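Local coordinates for protein beta-porphyranase B (Bacteroides plebeius, PDB 4AWD) that cleaves the sulfated red-algal polysaccharide porphyran at its (1->4) linkages between beta-D-galactopyranose and alpha-L-galactopyranose-6-sulfate, releasing mostly disaccharides, at residues N51-D56 with S126-A131; S72-N77 with F281-T286; L153-V158 with W172-L177; T207-Q212 with K270-P275. All coordinates share one frame; numbering follows the deposited sequence.

Contact 1: residues N51-D56 with S126-A131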
# COMPACT_ATOMS: atom_id res chain seq x y z
N ASN A 51 9.78 4.37 14.46
CA ASN A 51 10.11 5.37 13.45
C ASN A 51 8.96 6.37 13.39
O ASN A 51 7.91 6.08 12.82
CB ASN A 51 10.37 4.73 12.08
CG ASN A 51 11.09 5.66 11.12
OD1 ASN A 51 10.96 6.88 11.18
ND2 ASN A 51 11.87 5.08 10.22
N GLU A 52 9.15 7.54 14.00
CA GLU A 52 8.06 8.49 14.19
C GLU A 52 7.52 9.02 12.88
O GLU A 52 6.34 9.36 12.77
CB GLU A 52 8.50 9.65 15.07
CG GLU A 52 8.85 9.22 16.47
CD GLU A 52 9.34 10.35 17.36
OE1 GLU A 52 9.21 11.53 16.97
OE2 GLU A 52 9.85 10.03 18.46
N ASP A 53 8.39 9.05 11.88
CA ASP A 53 8.09 9.66 10.60
C ASP A 53 6.99 8.95 9.82
O ASP A 53 6.36 9.55 8.98
CB ASP A 53 9.39 9.75 9.79
CG ASP A 53 10.37 10.80 10.35
OD1 ASP A 53 9.99 11.56 11.27
OD2 ASP A 53 11.51 10.86 9.87
N TYR A 54 6.75 7.67 10.12
CA TYR A 54 5.75 6.90 9.38
C TYR A 54 4.78 6.21 10.35
O TYR A 54 4.20 5.18 10.05
CB TYR A 54 6.44 5.90 8.43
CG TYR A 54 7.58 6.57 7.70
CD1 TYR A 54 7.33 7.43 6.63
CD2 TYR A 54 8.90 6.40 8.13
CE1 TYR A 54 8.38 8.09 5.98
CE2 TYR A 54 9.95 7.06 7.49
CZ TYR A 54 9.69 7.90 6.42
OH TYR A 54 10.74 8.53 5.78
N THR A 55 4.62 6.83 11.51
CA THR A 55 3.84 6.26 12.58
C THR A 55 2.77 7.26 12.94
O THR A 55 3.06 8.46 13.12
CB THR A 55 4.74 5.92 13.80
OG1 THR A 55 5.58 4.80 13.48
CG2 THR A 55 3.90 5.56 15.00
N ASP A 56 1.54 6.76 13.04
CA ASP A 56 0.39 7.59 13.38
C ASP A 56 -0.79 6.77 13.87
O ASP A 56 -1.25 5.83 13.20
CB ASP A 56 -0.06 8.43 12.18
CG ASP A 56 -0.76 9.72 12.60
OD1 ASP A 56 -1.51 9.72 13.62
OD2 ASP A 56 -0.57 10.73 11.90
N SER A 126 2.97 9.54 2.89
CA SER A 126 3.83 10.19 3.88
C SER A 126 4.63 11.31 3.23
O SER A 126 4.98 11.26 2.04
CB SER A 126 4.75 9.18 4.59
OG SER A 126 5.53 8.40 3.68
N VAL A 127 4.87 12.36 4.01
CA VAL A 127 5.64 13.51 3.55
C VAL A 127 7.10 13.10 3.33
O VAL A 127 7.70 13.45 2.33
CB VAL A 127 5.52 14.71 4.54
CG1 VAL A 127 6.63 15.74 4.31
CG2 VAL A 127 4.17 15.34 4.39
N LYS A 128 7.64 12.35 4.27
CA LYS A 128 9.00 11.92 4.18
C LYS A 128 9.06 10.66 3.33
O LYS A 128 8.07 9.91 3.26
CB LYS A 128 9.59 11.71 5.57
CG LYS A 128 9.74 12.99 6.38
CD LYS A 128 10.94 12.84 7.29
CE LYS A 128 11.01 13.86 8.42
NZ LYS A 128 12.27 13.63 9.22
N ASN A 129 10.19 10.44 2.67
CA ASN A 129 10.34 9.31 1.78
C ASN A 129 11.62 8.51 2.05
O ASN A 129 12.24 7.99 1.13
CB ASN A 129 10.31 9.81 0.34
CG ASN A 129 11.42 10.80 0.04
OD1 ASN A 129 12.29 11.03 0.88
ND2 ASN A 129 11.38 11.40 -1.14
N GLN A 130 11.98 8.38 3.32
CA GLN A 130 13.22 7.69 3.70
C GLN A 130 12.94 6.46 4.55
O GLN A 130 13.78 6.06 5.39
CB GLN A 130 14.15 8.65 4.46
CG GLN A 130 14.56 9.89 3.67
CD GLN A 130 15.40 9.52 2.46
OE1 GLN A 130 16.50 9.00 2.61
NE2 GLN A 130 14.88 9.79 1.26
N ALA A 131 11.76 5.85 4.37
CA ALA A 131 11.45 4.61 5.07
C ALA A 131 12.23 3.50 4.39
O ALA A 131 12.05 3.27 3.20
CB ALA A 131 9.97 4.32 5.05
O HOH W 1 13.45 6.64 8.19
O HOH W 2 6.29 11.47 6.89
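At the phenolic oxygen of Y54, segment N51-D56 is bonded to segment S126-A131: the backbone N of Q130 donates to Y54 OH over 2.8 Å, with an N-H...O angle of 145°. Both segments belong to the GH16 beta-sandwich, the first following strand 46-50 and the second leading from strand 117-126 into strand 134-141, so one buried tyrosine ties together two connections far apart in sequence. Its ring lies between two side chains. The methyl group A131 CB sits over one face in a CH-pi contact, 3.8 Å from the ring centroid, while D53 CB covers the opposite face toward the rim. The ring edge faces the backbone of the second segment, with Y54 CE1 3.3 Å from K128 O. K128 O also accepts from S126 OG at 3.0 Å, in an almost head-on approach to the carbonyl; S126 OG in turn accepts from the backbone N of I282, which anchors the loop to strand 281-285. Farther out, D53 and K128 form a salt bridge. The lysine chain, bent at its second torsion (chi2 -148°), brings NZ to within 2.9 Å of D53 OD2 from above the carboxylate plane. Two waters supplement these direct contacts. One joins N51 ND2 to Q130 O; the other donates to D53 O at 2.8 Å and accepts from K128 N at 3.1 Å.

Contact 2: residues S72-N77 with F281-T286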
# COMPACT_ATOMS: atom_id res chain seq x y z
N SER A 72 -2.00 12.37 -2.25
CA SER A 72 -0.65 12.02 -2.70
C SER A 72 -0.21 12.85 -3.90
O SER A 72 -0.94 12.95 -4.88
CB SER A 72 -0.58 10.54 -3.06
OG SER A 72 0.58 10.27 -3.83
N PRO A 73 0.99 13.45 -3.83
CA PRO A 73 1.54 14.15 -5.00
C PRO A 73 2.13 13.19 -6.05
O PRO A 73 2.54 13.62 -7.13
CB PRO A 73 2.66 14.98 -4.40
CG PRO A 73 3.12 14.20 -3.21
CD PRO A 73 1.91 13.46 -2.68
N TYR A 74 2.16 11.90 -5.75
CA TYR A 74 2.88 10.93 -6.59
C TYR A 74 2.00 10.19 -7.60
O TYR A 74 2.41 9.94 -8.72
CB TYR A 74 3.62 9.93 -5.70
CG TYR A 74 4.59 10.58 -4.71
CD1 TYR A 74 5.71 11.29 -5.15
CD2 TYR A 74 4.39 10.46 -3.32
CE1 TYR A 74 6.59 11.86 -4.24
CE2 TYR A 74 5.27 11.01 -2.42
CZ TYR A 74 6.37 11.71 -2.88
OH TYR A 74 7.25 12.26 -1.98
N TRP A 75 0.78 9.85 -7.18
CA TRP A 75 -0.21 9.25 -8.03
C TRP A 75 -1.38 10.22 -8.05
O TRP A 75 -2.27 10.17 -7.19
CB TRP A 75 -0.61 7.89 -7.48
CG TRP A 75 -1.39 7.04 -8.43
CD1 TRP A 75 -1.80 7.38 -9.68
CD2 TRP A 75 -1.89 5.72 -8.17
NE1 TRP A 75 -2.52 6.34 -10.24
CE2 TRP A 75 -2.58 5.31 -9.34
CE3 TRP A 75 -1.81 4.83 -7.09
CZ2 TRP A 75 -3.20 4.06 -9.45
CZ3 TRP A 75 -2.42 3.58 -7.19
CH2 TRP A 75 -3.12 3.21 -8.37
N THR A 76 -1.36 11.12 -9.02
CA THR A 76 -2.22 12.29 -9.06
C THR A 76 -3.59 11.97 -9.69
O THR A 76 -4.64 12.47 -9.25
CB THR A 76 -1.51 13.40 -9.87
OG1 THR A 76 -0.54 14.03 -9.02
CG2 THR A 76 -2.48 14.46 -10.35
N ASN A 77 -3.55 11.14 -10.73
CA ASN A 77 -4.76 10.70 -11.41
C ASN A 77 -4.91 9.20 -11.29
O ASN A 77 -4.05 8.43 -11.75
CB ASN A 77 -4.73 11.16 -12.88
CG ASN A 77 -4.66 12.66 -13.00
OD1 ASN A 77 -5.63 13.38 -12.70
ND2 ASN A 77 -3.50 13.16 -13.42
N PHE A 281 8.50 5.99 0.28
CA PHE A 281 7.40 6.64 1.01
C PHE A 281 6.27 5.65 1.27
O PHE A 281 6.18 4.61 0.62
CB PHE A 281 6.91 7.91 0.29
CG PHE A 281 6.54 7.71 -1.16
CD1 PHE A 281 5.26 7.28 -1.52
CD2 PHE A 281 7.44 8.00 -2.16
CE1 PHE A 281 4.92 7.11 -2.86
CE2 PHE A 281 7.12 7.83 -3.50
CZ PHE A 281 5.85 7.39 -3.85
N ILE A 282 5.41 5.97 2.24
CA ILE A 282 4.19 5.19 2.50
C ILE A 282 3.08 5.67 1.56
O ILE A 282 2.86 6.88 1.43
CB ILE A 282 3.68 5.35 3.96
CG1 ILE A 282 4.77 4.99 4.98
CG2 ILE A 282 2.41 4.54 4.20
CD1 ILE A 282 4.84 3.52 5.31
N HIS A 283 2.40 4.73 0.90
CA HIS A 283 1.14 5.04 0.22
C HIS A 283 -0.05 4.37 0.88
O HIS A 283 -0.01 3.19 1.23
CB HIS A 283 1.20 4.63 -1.25
CG HIS A 283 1.18 5.79 -2.21
ND1 HIS A 283 1.55 5.66 -3.53
CD2 HIS A 283 0.83 7.09 -2.04
CE1 HIS A 283 1.43 6.83 -4.14
NE2 HIS A 283 0.99 7.71 -3.25
N ILE A 284 -1.13 5.11 1.07
CA ILE A 284 -2.34 4.51 1.62
C ILE A 284 -3.47 4.85 0.65
O ILE A 284 -3.86 5.99 0.53
CB ILE A 284 -2.63 5.00 3.07
CG1 ILE A 284 -1.36 4.98 3.92
CG2 ILE A 284 -3.72 4.12 3.69
CD1 ILE A 284 -1.50 5.54 5.34
N VAL A 285 -3.96 3.84 -0.05
CA VAL A 285 -4.71 4.08 -1.29
C VAL A 285 -6.01 3.28 -1.42
O VAL A 285 -6.08 2.11 -1.06
CB VAL A 285 -3.82 3.79 -2.52
CG1 VAL A 285 -4.63 3.83 -3.80
CG2 VAL A 285 -2.68 4.79 -2.58
N THR A 286 -7.00 3.94 -1.99
CA THR A 286 -8.31 3.38 -2.28
C THR A 286 -8.53 3.49 -3.80
O THR A 286 -8.60 4.59 -4.35
CB THR A 286 -9.35 4.18 -1.46
OG1 THR A 286 -9.81 3.39 -0.34
CG2 THR A 286 -10.48 4.61 -2.29
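The ring of Y74 lies flat on that of F281 in a face-to-face stack, centroids 3.9 Å apart and planes at 14°, with Y74 CD2 nearest F281 CE1. P73 CG covers the other face of the tyrosine, so the ring is held between its own neighbour in the loop S72-N77 and strand 281-285 of the GH16 beta-sandwich. F281 presents its ring from the position between its backbone N and carbonyl carbon (chi1 53°), and it serves a second ring as well: F281 CE1 lies over the centre of the H283 imidazole, whose opposite face has V285 CG2 toward its rim. These alternate residues of the strand thus line a single side of it, the side on which the loop packs.

The polar link is made at the edge of the imidazole. S72 OG lies in the ring plane of H283, 2.7 Å from NE2, in a hydrogen bond that either atom could donate. The same hydroxyl oxygen accepts from the backbone N of Y74 at 3.0 Å, closing an ST turn, and more weakly from the N of W75. One serine therefore both shapes the turn and fastens it to the strand.

W75, a probable substrate-binding residue with a bound glycerol nearby, follows directly. Its CB is 4.1 Å from H283 CE1, and its CZ3 lies 4.1 Å from V285 CG1, the two side chains crossing at about a right angle; F84 adds an edge-to-face contact. Stacking and the hydroxyl-imidazole bond at the turn are consistent with a loop held in place, carrying the indole beside R79 and E287.

Contact 3: residues L153-V158 with W172-L177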
# COMPACT_ATOMS: atom_id res chain seq x y z
N LEU A 153 4.29 0.70 0.29
CA LEU A 153 5.39 1.65 0.15
C LEU A 153 5.88 1.64 -1.29
O LEU A 153 5.77 0.62 -1.99
CB LEU A 153 6.55 1.31 1.10
CG LEU A 153 6.29 1.39 2.61
CD1 LEU A 153 5.63 0.13 3.06
CD2 LEU A 153 7.57 1.60 3.38
N SER A 154 6.43 2.77 -1.72
CA SER A 154 6.88 2.95 -3.08
C SER A 154 7.93 4.03 -3.14
O SER A 154 8.05 4.84 -2.21
CB SER A 154 5.69 3.38 -3.95
OG SER A 154 5.93 3.11 -5.32
N ASN A 155 8.67 4.07 -4.23
CA ASN A 155 9.54 5.19 -4.52
C ASN A 155 9.46 5.60 -5.99
O ASN A 155 8.79 4.96 -6.80
CB ASN A 155 10.98 4.93 -4.05
CG ASN A 155 11.62 3.72 -4.72
OD1 ASN A 155 11.25 3.34 -5.83
ND2 ASN A 155 12.59 3.12 -4.06
N ARG A 156 10.14 6.69 -6.33
CA ARG A 156 10.11 7.23 -7.67
C ARG A 156 11.26 6.70 -8.52
O ARG A 156 12.28 6.27 -7.99
CB ARG A 156 10.14 8.74 -7.60
CG ARG A 156 8.90 9.29 -6.94
CD ARG A 156 9.20 10.63 -6.36
NE ARG A 156 9.11 11.70 -7.36
CZ ARG A 156 9.66 12.90 -7.22
NH1 ARG A 156 10.37 13.20 -6.12
NH2 ARG A 156 9.51 13.80 -8.19
N PRO A 157 11.08 6.70 -9.84
CA PRO A 157 12.08 6.11 -10.73
C PRO A 157 13.40 6.86 -10.75
O PRO A 157 13.42 8.08 -10.66
CB PRO A 157 11.40 6.15 -12.12
CG PRO A 157 10.28 7.11 -11.99
CD PRO A 157 9.86 7.10 -10.56
N VAL A 158 14.49 6.12 -10.85
CA VAL A 158 15.83 6.68 -10.90
C VAL A 158 16.44 6.28 -12.24
O VAL A 158 16.34 5.11 -12.65
CB VAL A 158 16.69 6.16 -9.70
CG1 VAL A 158 18.18 6.13 -10.03
CG2 VAL A 158 16.43 7.00 -8.46
N TRP A 172 15.26 3.29 -16.52
CA TRP A 172 14.70 3.70 -15.25
C TRP A 172 14.26 2.50 -14.44
O TRP A 172 13.74 1.53 -15.00
CB TRP A 172 13.52 4.65 -15.44
CG TRP A 172 13.88 5.90 -16.17
CD1 TRP A 172 14.32 7.09 -15.63
CD2 TRP A 172 13.84 6.10 -17.58
NE1 TRP A 172 14.54 8.01 -16.62
CE2 TRP A 172 14.26 7.42 -17.83
CE3 TRP A 172 13.48 5.28 -18.67
CZ2 TRP A 172 14.34 7.95 -19.13
CZ3 TRP A 172 13.56 5.80 -19.96
CH2 TRP A 172 13.98 7.13 -20.17
N SER A 173 14.47 2.59 -13.13
CA SER A 173 13.96 1.61 -12.19
C SER A 173 13.36 2.27 -10.94
O SER A 173 13.73 3.38 -10.57
CB SER A 173 15.05 0.61 -11.79
OG SER A 173 16.07 1.24 -11.03
N SER A 174 12.40 1.57 -10.34
CA SER A 174 11.85 1.94 -9.04
C SER A 174 11.35 0.67 -8.36
O SER A 174 11.37 -0.41 -8.95
CB SER A 174 10.73 2.96 -9.17
OG SER A 174 9.60 2.42 -9.83
N GLN A 175 10.94 0.79 -7.10
CA GLN A 175 10.45 -0.36 -6.35
C GLN A 175 9.14 -0.04 -5.64
O GLN A 175 8.80 1.13 -5.44
CB GLN A 175 11.49 -0.88 -5.35
CG GLN A 175 12.81 -1.32 -5.98
CD GLN A 175 13.76 -0.15 -6.26
OE1 GLN A 175 13.96 0.72 -5.41
NE2 GLN A 175 14.33 -0.13 -7.46
N GLU A 176 8.44 -1.09 -5.25
CA GLU A 176 7.10 -0.97 -4.74
C GLU A 176 6.84 -2.19 -3.86
O GLU A 176 7.02 -3.33 -4.31
CB GLU A 176 6.09 -0.93 -5.90
CG GLU A 176 4.66 -0.67 -5.49
CD GLU A 176 3.76 -0.41 -6.68
OE1 GLU A 176 4.27 -0.34 -7.83
OE2 GLU A 176 2.54 -0.29 -6.49
N LEU A 177 6.43 -1.93 -2.63
CA LEU A 177 6.23 -2.97 -1.64
C LEU A 177 4.78 -2.92 -1.16
O LEU A 177 4.38 -1.99 -0.45
CB LEU A 177 7.24 -2.82 -0.48
CG LEU A 177 7.12 -3.56 0.86
CD1 LEU A 177 6.99 -5.06 0.68
CD2 LEU A 177 8.32 -3.26 1.75
O HOH W 3 7.49 2.17 -8.15
O HOH W 4 17.64 2.73 -12.56
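Between L153 and L177 two short backbone bonds form an antiparallel hydrogen-bonded pair: L177 N donates to L153 O at 2.7 Å and L153 N to L177 O at 2.8 Å. They belong to the hairpin of strands 149-163 and 168-182 in the GH16 beta-sandwich. A second such pair joins V158 and S173, but the register has shifted by one residue, and N155 bridges part of the irregular stretch. N155 N donates to Q175 O at 3.2 Å. Because its CG is placed between the backbone N and the carbonyl carbon (chi1 60°), the side-chain amide turns across to the neighbouring strand, where N155 OD1 replaces a backbone carbonyl as acceptor for Q175 N, at 2.9 Å and almost straight. N155 ND2 then donates to Q175 OE1 at 3.1 Å, the oxygen lying in the asparagine amide plane although the two amides stand 88° apart; P279 O is a second acceptor for ND2. A water at the same place donates to Q175 O and bonds S174 OG. Near V158, another water donates to V158 O and meets S173 OG.

S154 and E176, a non-hydrogen-bonded pair, share a face of the sheet. E176, the nucleophile by similarity, has OE1 bonded to W210 NE1 on the next strand. An asparagine amide therefore stands in for regular backbone pairing at Q175 N, in the residue next to the probable nucleophile.

Contact 4: residues T207-Q212 with K270-P275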
# COMPACT_ATOMS: atom_id res chain seq x y z
N THR A 207 5.86 -7.62 -4.27
CA THR A 207 6.99 -6.76 -4.53
C THR A 207 7.09 -6.51 -6.02
O THR A 207 6.82 -7.41 -6.83
CB THR A 207 8.31 -7.41 -4.11
OG1 THR A 207 8.57 -8.54 -4.97
CG2 THR A 207 8.28 -7.86 -2.63
N HIS A 208 7.51 -5.30 -6.39
CA HIS A 208 7.74 -4.98 -7.78
C HIS A 208 9.09 -4.29 -7.93
O HIS A 208 9.37 -3.32 -7.22
CB HIS A 208 6.64 -4.05 -8.31
CG HIS A 208 5.25 -4.53 -8.04
ND1 HIS A 208 4.51 -5.23 -8.98
CD2 HIS A 208 4.46 -4.42 -6.95
CE1 HIS A 208 3.33 -5.54 -8.47
NE2 HIS A 208 3.28 -5.05 -7.24
N TYR A 209 9.93 -4.81 -8.82
CA TYR A 209 11.05 -4.04 -9.32
C TYR A 209 10.65 -3.55 -10.70
O TYR A 209 10.53 -4.35 -11.63
CB TYR A 209 12.32 -4.89 -9.38
CG TYR A 209 13.57 -4.09 -9.73
CD1 TYR A 209 13.94 -3.89 -11.04
CD2 TYR A 209 14.36 -3.53 -8.74
CE1 TYR A 209 15.08 -3.16 -11.37
CE2 TYR A 209 15.49 -2.78 -9.06
CZ TYR A 209 15.85 -2.61 -10.38
OH TYR A 209 16.96 -1.88 -10.74
N TRP A 210 10.41 -2.25 -10.84
CA TRP A 210 9.98 -1.70 -12.12
C TRP A 210 11.19 -1.38 -12.99
O TRP A 210 12.11 -0.70 -12.54
CB TRP A 210 9.14 -0.43 -11.93
CG TRP A 210 7.83 -0.70 -11.31
CD1 TRP A 210 7.51 -0.60 -9.99
CD2 TRP A 210 6.65 -1.15 -11.99
NE1 TRP A 210 6.19 -0.95 -9.79
CE2 TRP A 210 5.64 -1.30 -11.00
CE3 TRP A 210 6.33 -1.43 -13.32
CZ2 TRP A 210 4.33 -1.71 -11.31
CZ3 TRP A 210 5.03 -1.84 -13.63
CH2 TRP A 210 4.05 -1.98 -12.62
N TYR A 211 11.19 -1.87 -14.22
CA TYR A 211 12.30 -1.62 -15.13
C TYR A 211 11.84 -1.21 -16.52
O TYR A 211 10.88 -1.78 -17.06
CB TYR A 211 13.22 -2.83 -15.24
CG TYR A 211 14.42 -2.61 -16.14
CD1 TYR A 211 15.55 -1.95 -15.66
CD2 TYR A 211 14.42 -3.05 -17.46
CE1 TYR A 211 16.67 -1.75 -16.46
CE2 TYR A 211 15.54 -2.85 -18.28
CZ TYR A 211 16.66 -2.20 -17.78
OH TYR A 211 17.77 -2.00 -18.58
N GLN A 212 12.55 -0.23 -17.08
CA GLN A 212 12.23 0.30 -18.39
C GLN A 212 13.45 0.88 -19.09
O GLN A 212 14.21 1.65 -18.50
CB GLN A 212 11.15 1.37 -18.27
CG GLN A 212 10.60 1.85 -19.60
CD GLN A 212 9.58 2.94 -19.43
OE1 GLN A 212 9.51 3.59 -18.39
NE2 GLN A 212 8.79 3.15 -20.47
N LYS A 270 16.83 -9.88 -11.10
CA LYS A 270 17.03 -9.83 -12.54
C LYS A 270 17.95 -8.68 -12.94
O LYS A 270 18.90 -8.88 -13.70
CB LYS A 270 15.70 -9.73 -13.29
CG LYS A 270 15.81 -10.03 -14.79
CD LYS A 270 14.43 -10.09 -15.44
CE LYS A 270 14.56 -10.18 -16.96
NZ LYS A 270 13.23 -10.18 -17.62
N TYR A 271 17.68 -7.50 -12.41
CA TYR A 271 18.40 -6.30 -12.86
C TYR A 271 19.45 -5.79 -11.89
O TYR A 271 20.29 -4.98 -12.28
CB TYR A 271 17.41 -5.20 -13.24
CG TYR A 271 16.45 -5.58 -14.36
CD1 TYR A 271 16.85 -5.55 -15.69
CD2 TYR A 271 15.15 -5.98 -14.07
CE1 TYR A 271 15.98 -5.91 -16.71
CE2 TYR A 271 14.26 -6.33 -15.09
CZ TYR A 271 14.68 -6.29 -16.41
OH TYR A 271 13.81 -6.62 -17.42
N THR A 272 19.42 -6.27 -10.65
CA THR A 272 20.41 -5.92 -9.62
C THR A 272 20.40 -6.95 -8.50
O THR A 272 19.36 -7.51 -8.17
CB THR A 272 20.15 -4.52 -9.00
OG1 THR A 272 20.90 -4.39 -7.79
CG2 THR A 272 18.66 -4.30 -8.73
N ASP A 273 21.58 -7.20 -7.92
CA ASP A 273 21.74 -8.13 -6.81
C ASP A 273 21.05 -7.62 -5.55
O ASP A 273 20.75 -8.40 -4.65
CB ASP A 273 23.23 -8.37 -6.52
CG ASP A 273 23.94 -9.15 -7.65
OD1 ASP A 273 23.36 -10.11 -8.20
OD2 ASP A 273 25.11 -8.79 -7.97
N THR A 274 20.82 -6.30 -5.49
CA THR A 274 20.27 -5.65 -4.32
C THR A 274 19.03 -4.80 -4.67
O THR A 274 19.05 -3.58 -4.51
CB THR A 274 21.33 -4.75 -3.64
OG1 THR A 274 21.85 -3.82 -4.60
CG2 THR A 274 22.48 -5.59 -3.07
N PRO A 275 17.94 -5.46 -5.15
CA PRO A 275 16.82 -4.71 -5.76
C PRO A 275 16.09 -3.74 -4.82
O PRO A 275 15.57 -2.71 -5.29
CB PRO A 275 15.87 -5.81 -6.23
CG PRO A 275 16.21 -7.00 -5.39
CD PRO A 275 17.68 -6.91 -5.16
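Y271 CE1 lies over one face of the Y211 ring, and Y211 CG stands over the centre of the Y271 ring, whose opposite face is covered toward the rim by K270 CG. This offset stack, with centroids 3.9 Å apart and planes at 15°, forms part of an aromatic cluster with Y209, which packs the loop K270-P275 against strand 204-213 of the GH16 beta-sandwich. The closest carbons of the stacked pair are Y211 CD2 and Y271 CE1, at 3.3 Å, and Y211 CB adds a CH-pi contact over the same Y271 ring.

Y209 and Y211, alternate residues of the strand, both hold CG anti to the backbone N (chi1 -173° and -178°), which carries their rings out to the loop. Y209 meets Y271 rim to rim, the two rings nearly parallel but side by side, neither over the other's face. Y209 CE1 touches Y271 CB at 3.6 Å.

The far end of the loop meets the Y209 ring through P275. P275 O lies in the ring plane at its edge, while P275 CB approaches Y209 CD2 obliquely at 3.7 Å. The hydroxyls of the two strand tyrosines have partners beyond this contact: Y211 OH is hydrogen-bonded to E213, and Y209 OH makes a weak hydrogen bond to S173. T272 does two jobs: its OG1 accepts from T274 N at 3.0 Å to form an ST turn, and its CG2 packs against Y209 CE2 at 3.5 Å.

In the fold
The four contacts illustrate how a beta-sandwich enzyme couples its loops to its sheets. Strand 281-285 in contact 2 pairs with strand 149-163 in contact 3, whose partner 168-182 pairs in turn with strand 204-213 in contact 4. Contacts 3 and 4 are closest, their centres about 9 Å apart; contacts 1 and 4, about 23 Å apart, do not touch. Contact 1 touches contact 2 through packing of N129 and K128 on F281. Along the chain, contacts 1, 3 and 4 follow in series, while contact 2 spans both 3 and 4 and interlocks with 1. The side chains of W75 and E176 come within about 6 Å, so contacts 2 and 3 border the same probable substrate site.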